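Local coordinates for lipolytic enzyme, G-D-S-L family (Bacteroides thetaiotaomicron, PDB 7BR2), which metabolises the drug diltiazem as a gut bacterial serine esterase of the SGNH (GDSL) hydrolase family, at residues I431-I434 against Y435-N438; Q287-V290 against I291-V294; L41-M44 against T45-N49; P273-T276 against I277-W281; E235-A238 against N239-Q242. All blocks are in the same frame, centred on the assembly; numbering follows the deposited sequence.

In the fold
Contacts 1 to 4 form a connected group, whereas contact 5 lies apart, its nearest atoms about 17 Å from contact 3. Contact 3 is the hub: it ends helix 35-46, and its centre is about 10 Å from that of contact 1, at the end of helix 417-437, where Asn438 ND2 reaches Met44 O at 3.0 Å. Leu41 of contact 3 also packs against Pro273 of contact 4 and Gln287 of contact 2. Those two loop contacts, centres about 11 Å apart, are tied by Asp275 N to Gln287 OE1 at 2.9 Å. None of the five contains Ser28, Asp204 or His207, whose geometry is consistent with the catalytic triad of an SGNH esterase.

Contact 1: residues I431-I434 against Y435-N438; sequences ISKI and YEIN
Ile431 meets Tyr435 one helical turn on, through both backbone and side chain. Tyr435 N donates to Ile431 O at 3.0 Å, and the methyl CG2 of Ile431 lies 4.0 Å from ring atom CD2 of Tyr435. The Tyr435 side chain lies alongside that of Ile431, with CG beside the backbone N (chi1 -79°), and Ile431 O comes up at the ring edge. Tyr435 OH bonds to Trp40 NE1 of helix 35-46.

Ser432 O takes a weak bond from Glu436 N, while its own OG turns back to Asp428 O.

Lys433 O is gripped twice: Glu436 N comes in from above the carbonyl plane at 3.0 Å, and Ile437 N almost along the C=O axis at 2.9 Å. On the exposed side, Lys433 NZ makes a salt bridge to Glu436 OE2 at 3.3 Å, arriving from above the carboxylate plane.

Ile434 is buried, its side chain packing on Leu355 and Met44, and its O accepts a weak bond from Ile437 N. Bonds to the third residue on thus mix with bonds to the fourth, the pattern typical of the last turn of an alpha helix, here helix 417-437 against helices 344-377 and 35-46.

Contact 2: residues Q287-V290 against I291-V294; sequences QAEV and IKEV
Val290 and Val294 make the tight part of this turn, with methyl CG2 of Val290 only 3.5 Å from CG2 of Val294. The backbone closes up behind them: Val290 O accepts Glu293 N at 3.1 Å, from above its carbonyl plane, and Val294 N at 3.2 Å, nearly in line with the C=O bond. Ile291 N bonds to Ala288 O with an N-H...O angle of 175°, and Lys292 N to Glu289 O at 2.9 Å. The bonds of Ile291, Lys292 and Glu293 to the third residue back follow the 3-10 pattern, while that of Val294 spans four residues.

The charged side is looser. Glu289 bends at chi2 (78°), which brings its carboxylate round to Lys292, yet the salt bridge from OE1 to Lys292 NZ is long at 3.7 Å. Glu293 OE2 lies 4.4 Å from Glu289 OE2, and Asp211 adds a third negative group nearby, which may favour protonation of one of them. Replacing Glu289 by alanine is likely to take from Lys292 this distant ionic partner and to open a gap where CG now lies against the carboxylate of Glu293.

Within the loop between strand 260-267 and helix 296-300, Val290 packs on Met214 of helix 210-223 and on Phe296, while Ile291 touches Met297.

Contact 3: residues L41-M44 against T45-N49; sequences LYYM and TRFPN
The C-terminal turn of helix 35-46, within the GDSL-like hydrolase region, brings Arg46 back over the ring of Tyr42 four residues earlier. Arg46 CB lies above the ring face, 4.1 Å from the Tyr42 centroid and 16° off the ring normal, a CH-pi contact. Bends at chi2 and chi3 then fold the arginine so that ring atom CE1 of Tyr42 sits 3.2 Å above one face of the guanidinium plane. The two planes are 61° apart, so the groups do not lie flat on each other. Although Arg46 NH1 is near Tyr42 OH, the angle is too poor for a hydrogen bond; the guanidinium looks elsewhere, with NH2 bonded to Met300 O.

Thr45 keeps the helical repeat going: its N and its OG1 both donate to Leu41 O, the hydroxyl at 2.9 Å, and they reach that oxygen from opposite faces of the carbonyl plane, so one acceptor fixes the rotation of the threonine. Phe47 N still bonds to Tyr43 O at 3.1 Å, yet Phe47 itself is the first residue to leave helical angles, and Pro48 after it has no N-H to continue the series. Its CA instead makes a CA-H...O contact with Met44 O at 3.6 Å.

The Phe47 ring lies near two tyrosines: CE2 is 3.8 Å from Tyr42 CE2, and the Tyr43 ring meets it obliquely, with planes at 50°. Phe226 meets Tyr42 and Phe47 from outside the turn, and Tyr43 OH bonds to Gln224.

Contact 4: residues P273-T276 against I277-W281; sequences PLDT and IARGW
Asp275 and Arg279 are joined by the salt bridge of this contact, OD2 to NE. The modelled separation of 2.5 Å is short, so its exact value is doubtful, but the direction is clear: NE comes to the syn side of OD2, and the oxygen lies in the guanidinium plane. The side chains cross at about a right angle, with carboxylate and guanidinium planes 39° apart. Arg279 NH2 stays 3.6 Å from Asp275 OD1, so the pairing is single rather than two-pronged. Arg279 also touches Glu357 of helix 344-377.

The second kind of bond joins side chain to backbone. Ile277 N donates to Asp275 OD1 at 3.2 Å with an N-H...O angle of 165°, arriving from above the carboxylate plane. CG of Asp275 stands opposite its backbone N (chi1 -158°), which turns the carboxylate forward along the chain to both partners. With a leucine in its place, Arg279 would probably lose this charge partner and Ile277 N its acceptor.

A water donates to Ile277 O at 2.8 Å and, weakly, to Asp275 O. Within 277-281, Ile277 CB lies over one face of the Arg279 guanidinium, offset toward its rim.

Outside the segments, Asp275 N and O are held by Gln287 and Ala288. The bond from an aspartate oxygen to the N-H two residues on is that of an Asx turn, followed here by an inverse gamma turn centred on Ala278.

Contact 5: residues E235-A238 against N239-Q242; sequences EINA and NKKQ
Asn237 OD1 is gripped by two backbone N-H groups of the following residues. Lys240 N is the nearer, at 2.8 Å, tilted 22° from the plane of the amide carbonyl; Asn239 N lies at 2.9 Å but makes only a weak bond, since its N-H...O angle is 116°. The side chain can turn its oxygen into the bend because CG is anti to the backbone N (chi1 178°). An asparagine oxygen accepting from the second and third residues on caps the first turn of a helix-like bend, and Ala238, Asn239 and Lys240 all keep right-handed helical backbone angles.

The main-chain oxygen of the same residue holds the bend as well. Asn237 O accepts Lys241 N at 3.0 Å in a good bond, and Lys240 N more weakly at 3.3 Å. This bend is the loop of a beta hairpin, joining strand 232-237 to its antiparallel neighbour 242-247 at the edge of a mixed sheet. Lys241 adopts left-handed backbone angles, where the chain swings from the bend into the returning strand.

Lys240 lays its aliphatic part beside the capping amide of Asn237, with CB and CG each 3.6 Å from Asn237 OD1. Ala238 packs on Ile261, its O bonds to Lys256 NZ, and Ile236 is buried against Ile251, Ile261 and Phe263.

Contact 1: residues I431-I434 against Y435-N438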
loop_
_atom_site.group_PDB
_atom_site.type_symbol
_atom_site.label_atom_id
_atom_site.label_comp_id
_atom_site.label_asym_id
_atom_site.label_seq_id
_atom_site.Cartn_x
_atom_site.Cartn_y
_atom_site.Cartn_z
ATOM N N ILE A 431 -7.961 -11.560 9.235
ATOM C CA ILE A 431 -7.346 -12.099 8.024
ATOM C C ILE A 431 -8.095 -13.341 7.544
ATOM O O ILE A 431 -8.298 -13.537 6.334
ATOM C CB ILE A 431 -5.849 -12.376 8.277
ATOM C CG1 ILE A 431 -5.141 -11.057 8.638
ATOM C CG2 ILE A 431 -5.189 -13.008 7.052
ATOM C CD1 ILE A 431 -3.765 -11.212 9.286
ATOM N N SER A 432 -8.486 -14.219 8.476
ATOM C CA SER A 432 -9.271 -15.388 8.099
ATOM C C SER A 432 -10.615 -14.982 7.521
ATOM O O SER A 432 -11.078 -15.576 6.543
ATOM C CB SER A 432 -9.474 -16.328 9.287
ATOM O OG SER A 432 -8.228 -16.848 9.710
ATOM N N LYS A 433 -11.282 -13.997 8.127
ATOM C CA LYS A 433 -12.553 -13.571 7.558
ATOM C C LYS A 433 -12.355 -13.080 6.127
ATOM O O LYS A 433 -13.109 -13.454 5.220
ATOM C CB LYS A 433 -13.183 -12.490 8.431
ATOM C CG LYS A 433 -14.683 -12.313 8.200
ATOM C CD LYS A 433 -15.378 -13.653 8.325
ATOM C CE LYS A 433 -16.671 -13.533 9.086
ATOM N NZ LYS A 433 -17.281 -14.854 9.394
ATOM N N ILE A 434 -11.322 -12.259 5.907
ATOM C CA ILE A 434 -11.048 -11.742 4.571
ATOM C C ILE A 434 -10.882 -12.886 3.577
ATOM O O ILE A 434 -11.496 -12.884 2.505
ATOM C CB ILE A 434 -9.820 -10.811 4.582
ATOM C CG1 ILE A 434 -10.197 -9.448 5.145
ATOM C CG2 ILE A 434 -9.248 -10.666 3.179
ATOM C CD1 ILE A 434 -8.988 -8.573 5.453
ATOM N N TYR A 435 -10.039 -13.873 3.906
ATOM C CA TYR A 435 -9.821 -14.965 2.956
ATOM C C TYR A 435 -10.945 -15.993 2.955
ATOM O O TYR A 435 -10.902 -16.952 2.170
ATOM C CB TYR A 435 -8.478 -15.632 3.226
ATOM C CG TYR A 435 -7.328 -14.828 2.662
ATOM C CD1 TYR A 435 -7.010 -14.899 1.318
ATOM C CD2 TYR A 435 -6.588 -13.958 3.469
ATOM C CE1 TYR A 435 -5.976 -14.159 0.783
ATOM C CE2 TYR A 435 -5.550 -13.210 2.943
ATOM C CZ TYR A 435 -5.250 -13.319 1.590
ATOM O OH TYR A 435 -4.215 -12.606 1.035
ATOM N N GLU A 436 -11.953 -15.810 3.796
ATOM C CA GLU A 436 -13.163 -16.608 3.704
ATOM C C GLU A 436 -14.231 -15.951 2.821
ATOM O O GLU A 436 -14.936 -16.653 2.090
ATOM C CB GLU A 436 -13.689 -16.868 5.119
ATOM C CG GLU A 436 -15.141 -17.308 5.262
ATOM C CD GLU A 436 -15.614 -17.263 6.727
ATOM O OE1 GLU A 436 -14.760 -17.434 7.629
ATOM O OE2 GLU A 436 -16.817 -17.014 6.976
ATOM N N ILE A 437 -14.321 -14.621 2.805
ATOM C CA ILE A 437 -15.396 -13.956 2.083
ATOM C C ILE A 437 -14.935 -13.328 0.770
ATOM O O ILE A 437 -15.712 -12.611 0.147
ATOM C CB ILE A 437 -16.086 -12.904 2.962
ATOM C CG1 ILE A 437 -15.130 -11.734 3.226
ATOM C CG2 ILE A 437 -16.606 -13.550 4.223
ATOM C CD1 ILE A 437 -15.741 -10.599 4.011
ATOM N N ASN A 438 -13.692 -13.548 0.342
ATOM C CA ASN A 438 -13.198 -12.827 -0.827
ATOM C C ASN A 438 -13.420 -13.581 -2.139
ATOM O O ASN A 438 -12.922 -13.140 -3.180
ATOM C CB ASN A 438 -11.712 -12.471 -0.659
ATOM C CG ASN A 438 -10.832 -13.679 -0.495
ATOM O OD1 ASN A 438 -11.319 -14.792 -0.343
ATOM N ND2 ASN A 438 -9.515 -13.463 -0.494
#

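Contact 2: residues Q287-V290 against I291-V294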
loop_
_atom_site.group_PDB
_atom_site.type_symbol
_atom_site.label_atom_id
_atom_site.label_comp_id
_atom_site.label_asym_id
_atom_site.label_seq_id
_atom_site.Cartn_x
_atom_site.Cartn_y
_atom_site.Cartn_z
ATOM N N GLN A 287 -7.777 7.398 0.106
ATOM C CA GLN A 287 -7.263 6.413 -0.839
ATOM C C GLN A 287 -7.875 6.636 -2.235
ATOM O O GLN A 287 -7.183 6.511 -3.260
ATOM C CB GLN A 287 -7.546 4.999 -0.280
ATOM C CG GLN A 287 -7.009 3.816 -1.074
ATOM C CD GLN A 287 -7.569 2.478 -0.585
ATOM O OE1 GLN A 287 -8.491 2.446 0.224
ATOM N NE2 GLN A 287 -7.036 1.376 -1.109
ATOM N N ALA A 288 -9.178 6.962 -2.282
ATOM C CA ALA A 288 -9.895 7.104 -3.550
ATOM C C ALA A 288 -9.325 8.206 -4.420
ATOM O O ALA A 288 -9.387 8.122 -5.658
ATOM C CB ALA A 288 -11.389 7.349 -3.263
ATOM N N GLU A 289 -8.723 9.213 -3.791
ATOM C CA GLU A 289 -8.114 10.296 -4.530
ATOM C C GLU A 289 -7.083 9.802 -5.515
ATOM O O GLU A 289 -6.845 10.486 -6.522
ATOM C CB GLU A 289 -7.438 11.241 -3.517
ATOM C CG GLU A 289 -6.807 12.483 -4.073
ATOM C CD GLU A 289 -7.832 13.524 -4.375
ATOM O OE1 GLU A 289 -8.869 13.554 -3.679
ATOM O OE2 GLU A 289 -7.581 14.300 -5.328
ATOM N N VAL A 290 -6.611 8.561 -5.345
ATOM C CA VAL A 290 -5.617 8.020 -6.270
ATOM C C VAL A 290 -6.110 8.103 -7.700
ATOM O O VAL A 290 -5.310 8.269 -8.633
ATOM C CB VAL A 290 -5.256 6.549 -5.933
ATOM C CG1 VAL A 290 -6.392 5.591 -6.320
ATOM C CG2 VAL A 290 -3.982 6.118 -6.645
ATOM N N ILE A 291 -7.431 8.027 -7.906
ATOM C CA ILE A 291 -7.920 7.980 -9.282
ATOM C C ILE A 291 -7.621 9.265 -10.039
ATOM O O ILE A 291 -7.500 9.227 -11.256
ATOM C CB ILE A 291 -9.409 7.623 -9.354
ATOM C CG1 ILE A 291 -10.302 8.740 -8.830
ATOM C CG2 ILE A 291 -9.678 6.316 -8.618
ATOM C CD1 ILE A 291 -11.777 8.334 -8.836
ATOM N N LYS A 292 -7.471 10.400 -9.356
ATOM C CA LYS A 292 -7.214 11.676 -10.026
ATOM C C LYS A 292 -5.727 11.999 -10.161
ATOM O O LYS A 292 -5.382 13.044 -10.723
ATOM C CB LYS A 292 -7.927 12.821 -9.293
ATOM C CG LYS A 292 -9.430 12.778 -9.481
ATOM C CD LYS A 292 -10.138 12.737 -8.158
ATOM C CE LYS A 292 -10.513 14.128 -7.704
ATOM N NZ LYS A 292 -11.295 14.088 -6.435
ATOM N N GLU A 293 -4.844 11.092 -9.747
ATOM C CA GLU A 293 -3.411 11.354 -9.709
ATOM C C GLU A 293 -2.624 10.421 -10.593
ATOM O O GLU A 293 -1.563 10.801 -11.081
ATOM C CB GLU A 293 -2.878 11.234 -8.271
ATOM C CG GLU A 293 -3.595 12.150 -7.300
ATOM C CD GLU A 293 -3.275 11.850 -5.851
ATOM O OE1 GLU A 293 -2.807 10.726 -5.548
ATOM O OE2 GLU A 293 -3.492 12.749 -5.009
ATOM N N VAL A 294 -3.108 9.200 -10.787
ATOM C CA VAL A 294 -2.479 8.217 -11.664
ATOM C C VAL A 294 -3.586 7.475 -12.392
ATOM O O VAL A 294 -4.750 7.499 -11.963
ATOM C CB VAL A 294 -1.582 7.223 -10.880
ATOM C CG1 VAL A 294 -0.387 7.932 -10.253
ATOM C CG2 VAL A 294 -2.385 6.486 -9.792
#

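Contact 3: residues L41-M44 against T45-N49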
loop_
_atom_site.group_PDB
_atom_site.type_symbol
_atom_site.label_atom_id
_atom_site.label_comp_id
_atom_site.label_asym_id
_atom_site.label_seq_id
_atom_site.Cartn_x
_atom_site.Cartn_y
_atom_site.Cartn_z
ATOM N N LEU A 41 -4.302 -5.381 0.228
ATOM C CA LEU A 41 -5.685 -5.314 -0.242
ATOM C C LEU A 41 -5.792 -5.725 -1.711
ATOM O O LEU A 41 -6.735 -6.425 -2.115
ATOM C CB LEU A 41 -6.221 -3.893 -0.042
ATOM C CG LEU A 41 -7.674 -3.627 -0.441
ATOM C CD1 LEU A 41 -8.586 -4.556 0.323
ATOM C CD2 LEU A 41 -8.043 -2.155 -0.157
ATOM N N TYR A 42 -4.839 -5.285 -2.528
ATOM C CA TYR A 42 -4.818 -5.741 -3.910
ATOM C C TYR A 42 -4.719 -7.261 -3.982
ATOM O O TYR A 42 -5.487 -7.914 -4.696
ATOM C CB TYR A 42 -3.659 -5.107 -4.672
ATOM C CG TYR A 42 -3.622 -5.523 -6.121
ATOM C CD1 TYR A 42 -4.347 -4.827 -7.077
ATOM C CD2 TYR A 42 -2.858 -6.612 -6.535
ATOM C CE1 TYR A 42 -4.313 -5.203 -8.410
ATOM C CE2 TYR A 42 -2.816 -6.991 -7.864
ATOM C CZ TYR A 42 -3.546 -6.283 -8.796
ATOM O OH TYR A 42 -3.518 -6.647 -10.117
ATOM N N TYR A 43 -3.767 -7.848 -3.251
ATOM C CA TYR A 43 -3.630 -9.305 -3.341
ATOM C C TYR A 43 -4.852 -10.027 -2.775
ATOM O O TYR A 43 -5.212 -11.100 -3.264
ATOM C CB TYR A 43 -2.379 -9.778 -2.600
ATOM C CG TYR A 43 -1.108 -9.630 -3.388
ATOM C CD1 TYR A 43 -0.449 -8.412 -3.470
ATOM C CD2 TYR A 43 -0.573 -10.712 -4.075
ATOM C CE1 TYR A 43 0.719 -8.283 -4.206
ATOM C CE2 TYR A 43 0.580 -10.596 -4.814
ATOM C CZ TYR A 43 1.227 -9.381 -4.879
ATOM O OH TYR A 43 2.393 -9.279 -5.611
ATOM N N MET A 44 -5.553 -9.418 -1.810
ATOM C CA MET A 44 -6.698 -10.081 -1.200
ATOM C C MET A 44 -7.884 -10.099 -2.149
ATOM O O MET A 44 -8.684 -11.041 -2.121
ATOM C CB MET A 44 -7.134 -9.375 0.093
ATOM C CG MET A 44 -6.128 -9.309 1.253
ATOM S SD MET A 44 -6.600 -8.010 2.426
ATOM C CE MET A 44 -5.642 -8.484 3.884
ATOM N N THR A 45 -8.029 -9.066 -2.977
ATOM C CA THR A 45 -9.193 -9.015 -3.852
ATOM C C THR A 45 -8.925 -9.559 -5.251
ATOM O O THR A 45 -9.831 -10.130 -5.862
ATOM C CB THR A 45 -9.726 -7.589 -3.924
ATOM O OG1 THR A 45 -8.655 -6.713 -4.298
ATOM C CG2 THR A 45 -10.242 -7.187 -2.569
ATOM N N ARG A 46 -7.725 -9.342 -5.800
ATOM C CA ARG A 46 -7.359 -9.830 -7.130
ATOM C C ARG A 46 -6.960 -11.316 -7.135
ATOM O O ARG A 46 -7.182 -12.016 -8.135
ATOM C CB ARG A 46 -6.245 -8.970 -7.706
ATOM C CG ARG A 46 -6.054 -9.114 -9.222
ATOM C CD ARG A 46 -7.265 -8.631 -10.006
ATOM N NE ARG A 46 -7.750 -7.395 -9.423
ATOM C CZ ARG A 46 -7.393 -6.187 -9.842
ATOM N NH1 ARG A 46 -6.522 -6.067 -10.829
ATOM N NH2 ARG A 46 -7.868 -5.103 -9.236
ATOM N N PHE A 47 -6.303 -11.818 -6.080
ATOM C CA PHE A 47 -5.893 -13.222 -6.014
ATOM C C PHE A 47 -6.488 -13.849 -4.755
ATOM O O PHE A 47 -5.750 -14.265 -3.852
ATOM C CB PHE A 47 -4.371 -13.340 -6.040
ATOM C CG PHE A 47 -3.746 -12.629 -7.192
ATOM C CD1 PHE A 47 -3.949 -13.063 -8.499
ATOM C CD2 PHE A 47 -3.003 -11.484 -6.979
ATOM C CE1 PHE A 47 -3.390 -12.383 -9.563
ATOM C CE2 PHE A 47 -2.437 -10.801 -8.046
ATOM C CZ PHE A 47 -2.634 -11.249 -9.335
ATOM N N PRO A 48 -7.821 -13.972 -4.690
ATOM C CA PRO A 48 -8.469 -14.379 -3.429
ATOM C C PRO A 48 -8.129 -15.785 -2.971
ATOM O O PRO A 48 -8.275 -16.085 -1.771
ATOM C CB PRO A 48 -9.962 -14.258 -3.749
ATOM C CG PRO A 48 -10.035 -14.488 -5.259
ATOM C CD PRO A 48 -8.793 -13.814 -5.797
ATOM N N ASN A 49 -7.669 -16.655 -3.866
ATOM C CA ASN A 49 -7.309 -18.013 -3.500
ATOM C C ASN A 49 -5.814 -18.171 -3.293
ATOM O O ASN A 49 -5.328 -19.301 -3.189
ATOM C CB ASN A 49 -7.784 -19.004 -4.563
ATOM C CG ASN A 49 -9.272 -18.889 -4.850
ATOM O OD1 ASN A 49 -10.109 -19.156 -3.990
ATOM N ND2 ASN A 49 -9.608 -18.521 -6.086
#

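Contact 4: residues P273-T276 against I277-W281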
loop_
_atom_site.group_PDB
_atom_site.type_symbol
_atom_site.label_atom_id
_atom_site.label_comp_id
_atom_site.label_asym_id
_atom_site.label_seq_id
_atom_site.Cartn_x
_atom_site.Cartn_y
_atom_site.Cartn_z
ATOM N N PRO A 273 -11.302 -2.154 -3.999
ATOM C CA PRO A 273 -12.112 -1.165 -3.285
ATOM C C PRO A 273 -11.275 -0.002 -2.783
ATOM O O PRO A 273 -10.147 -0.165 -2.310
ATOM C CB PRO A 273 -12.708 -1.987 -2.136
ATOM C CG PRO A 273 -11.683 -3.006 -1.865
ATOM C CD PRO A 273 -10.962 -3.309 -3.157
ATOM N N LEU A 274 -11.857 1.194 -2.892
ATOM C CA LEU A 274 -11.181 2.439 -2.553
ATOM C C LEU A 274 -11.918 3.114 -1.409
ATOM O O LEU A 274 -13.129 3.356 -1.491
ATOM C CB LEU A 274 -11.108 3.368 -3.767
ATOM C CG LEU A 274 -10.226 2.824 -4.889
ATOM C CD1 LEU A 274 -10.430 3.568 -6.203
ATOM C CD2 LEU A 274 -8.753 2.822 -4.484
ATOM N N ASP A 275 -11.195 3.385 -0.334
ATOM C CA ASP A 275 -11.758 4.118 0.789
ATOM C C ASP A 275 -11.882 5.591 0.409
ATOM O O ASP A 275 -10.909 6.206 -0.053
ATOM C CB ASP A 275 -10.856 3.943 2.006
ATOM C CG ASP A 275 -11.577 4.191 3.310
ATOM O OD1 ASP A 275 -12.690 4.759 3.285
ATOM O OD2 ASP A 275 -11.006 3.825 4.361
ATOM N N THR A 276 -13.073 6.162 0.594
ATOM C CA THR A 276 -13.304 7.564 0.257
ATOM C C THR A 276 -13.161 8.483 1.453
ATOM O O THR A 276 -13.291 9.701 1.295
ATOM C CB THR A 276 -14.700 7.757 -0.342
ATOM O OG1 THR A 276 -15.689 7.411 0.632
ATOM C CG2 THR A 276 -14.877 6.896 -1.558
ATOM N N ILE A 277 -12.861 7.933 2.633
ATOM C CA ILE A 277 -12.718 8.706 3.860
ATOM C C ILE A 277 -11.258 9.083 4.041
ATOM O O ILE A 277 -10.363 8.250 3.875
ATOM C CB ILE A 277 -13.229 7.904 5.076
ATOM C CG1 ILE A 277 -14.704 7.526 4.925
ATOM C CG2 ILE A 277 -13.007 8.683 6.362
ATOM C CD1 ILE A 277 -15.630 8.716 4.828
ATOM N N ALA A 278 -11.018 10.347 4.390
ATOM C CA ALA A 278 -9.689 10.841 4.754
ATOM C C ALA A 278 -9.363 10.413 6.189
ATOM O O ALA A 278 -9.565 11.158 7.147
ATOM C CB ALA A 278 -9.615 12.356 4.591
ATOM N N ARG A 279 -8.820 9.202 6.330
ATOM C CA ARG A 279 -8.562 8.604 7.638
ATOM C C ARG A 279 -7.253 9.089 8.240
ATOM O O ARG A 279 -6.218 9.111 7.565
ATOM C CB ARG A 279 -8.524 7.083 7.519
ATOM C CG ARG A 279 -9.881 6.532 7.337
ATOM C CD ARG A 279 -9.935 5.046 7.252
ATOM N NE ARG A 279 -11.235 4.695 6.706
ATOM C CZ ARG A 279 -12.367 4.768 7.387
ATOM N NH1 ARG A 279 -12.362 5.152 8.660
ATOM N NH2 ARG A 279 -13.512 4.441 6.800
ATOM N N GLY A 280 -7.292 9.445 9.521
ATOM C CA GLY A 280 -6.078 9.806 10.228
ATOM C C GLY A 280 -6.077 11.242 10.703
ATOM O O GLY A 280 -6.685 12.109 10.067
ATOM N N TRP A 281 -5.386 11.513 11.806
ATOM C CA TRP A 281 -5.312 12.875 12.315
ATOM C C TRP A 281 -4.634 13.773 11.290
ATOM O O TRP A 281 -3.511 13.498 10.853
ATOM C CB TRP A 281 -4.564 12.904 13.651
ATOM C CG TRP A 281 -4.232 14.289 14.136
ATOM C CD1 TRP A 281 -3.029 14.932 14.017
ATOM C CD2 TRP A 281 -5.097 15.190 14.839
ATOM N NE1 TRP A 281 -3.099 16.184 14.583
ATOM C CE2 TRP A 281 -4.356 16.365 15.100
ATOM C CE3 TRP A 281 -6.428 15.122 15.268
ATOM C CZ2 TRP A 281 -4.901 17.462 15.767
ATOM C CZ3 TRP A 281 -6.971 16.219 15.934
ATOM C CH2 TRP A 281 -6.206 17.372 16.177
HETATM O O HOH W 1 -8.632 6.566 2.518
#

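Contact 5: residues E235-A238 against N239-Q242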
loop_
_atom_site.group_PDB
_atom_site.type_symbol
_atom_site.label_atom_id
_atom_site.label_comp_id
_atom_site.label_asym_id
_atom_site.label_seq_id
_atom_site.Cartn_x
_atom_site.Cartn_y
_atom_site.Cartn_z
ATOM N N GLU A 235 -17.457 -9.466 -22.984
ATOM C CA GLU A 235 -18.143 -8.898 -24.133
ATOM C C GLU A 235 -19.230 -9.869 -24.551
ATOM O O GLU A 235 -18.928 -11.017 -24.907
ATOM C CB GLU A 235 -17.197 -8.648 -25.307
ATOM C CG GLU A 235 -17.828 -7.830 -26.427
ATOM C CD GLU A 235 -16.914 -7.660 -27.632
ATOM O OE1 GLU A 235 -15.674 -7.583 -27.464
ATOM O OE2 GLU A 235 -17.448 -7.608 -28.759
ATOM N N ILE A 236 -20.479 -9.401 -24.497
ATOM C CA ILE A 236 -21.661 -10.158 -24.887
ATOM C C ILE A 236 -22.289 -9.504 -26.112
ATOM O O ILE A 236 -22.611 -8.308 -26.095
ATOM C CB ILE A 236 -22.683 -10.244 -23.738
ATOM C CG1 ILE A 236 -22.155 -11.114 -22.591
ATOM C CG2 ILE A 236 -24.036 -10.706 -24.259
ATOM C CD1 ILE A 236 -21.341 -10.380 -21.556
ATOM N N ASN A 237 -22.491 -10.292 -27.164
ATOM C CA ASN A 237 -23.277 -9.841 -28.304
ATOM C C ASN A 237 -24.737 -10.213 -28.084
ATOM O O ASN A 237 -25.077 -11.396 -27.984
ATOM C CB ASN A 237 -22.720 -10.412 -29.611
ATOM C CG ASN A 237 -23.547 -10.006 -30.825
ATOM O OD1 ASN A 237 -24.707 -10.398 -30.952
ATOM N ND2 ASN A 237 -22.988 -9.140 -31.666
ATOM N N ALA A 238 -25.599 -9.196 -28.036
ATOM C CA ALA A 238 -26.993 -9.431 -27.683
ATOM C C ALA A 238 -27.738 -10.214 -28.757
ATOM O O ALA A 238 -28.591 -11.043 -28.429
ATOM C CB ALA A 238 -27.694 -8.100 -27.407
ATOM N N ASN A 239 -27.401 -10.017 -30.030
ATOM C CA ASN A 239 -28.141 -10.708 -31.078
ATOM C C ASN A 239 -27.718 -12.163 -31.251
ATOM O O ASN A 239 -28.503 -12.964 -31.769
ATOM C CB ASN A 239 -27.977 -9.975 -32.409
ATOM C CG ASN A 239 -28.340 -8.498 -32.316
ATOM O OD1 ASN A 239 -27.616 -7.642 -32.824
ATOM N ND2 ASN A 239 -29.472 -8.195 -31.670
ATOM N N LYS A 240 -26.538 -12.544 -30.769
ATOM C CA LYS A 240 -26.068 -13.911 -30.939
ATOM C C LYS A 240 -26.257 -14.740 -29.680
ATOM O O LYS A 240 -26.339 -15.972 -29.763
ATOM C CB LYS A 240 -24.599 -13.923 -31.368
ATOM C CG LYS A 240 -24.389 -13.465 -32.817
ATOM C CD LYS A 240 -23.080 -13.975 -33.422
ATOM C CE LYS A 240 -21.879 -13.110 -33.051
ATOM N NZ LYS A 240 -20.695 -13.413 -33.917
ATOM N N LYS A 241 -26.309 -14.091 -28.519
ATOM C CA LYS A 241 -26.563 -14.763 -27.251
ATOM C C LYS A 241 -25.408 -15.653 -26.791
ATOM O O LYS A 241 -25.615 -16.601 -26.030
ATOM C CB LYS A 241 -27.879 -15.543 -27.302
ATOM C CG LYS A 241 -29.096 -14.657 -27.051
ATOM C CD LYS A 241 -30.298 -15.508 -26.705
ATOM C CE LYS A 241 -29.872 -16.634 -25.767
ATOM N NZ LYS A 241 -30.934 -17.630 -25.470
ATOM N N GLN A 242 -24.191 -15.398 -27.263
ATOM C CA GLN A 242 -23.025 -16.055 -26.691
ATOM C C GLN A 242 -22.032 -14.976 -26.284
ATOM O O GLN A 242 -22.138 -13.819 -26.701
ATOM C CB GLN A 242 -22.374 -17.069 -27.655
ATOM C CG GLN A 242 -22.758 -18.539 -27.362
ATOM C CD GLN A 242 -21.597 -19.533 -27.508
ATOM O OE1 GLN A 242 -21.729 -20.572 -28.167
ATOM N NE2 GLN A 242 -20.469 -19.227 -26.871
#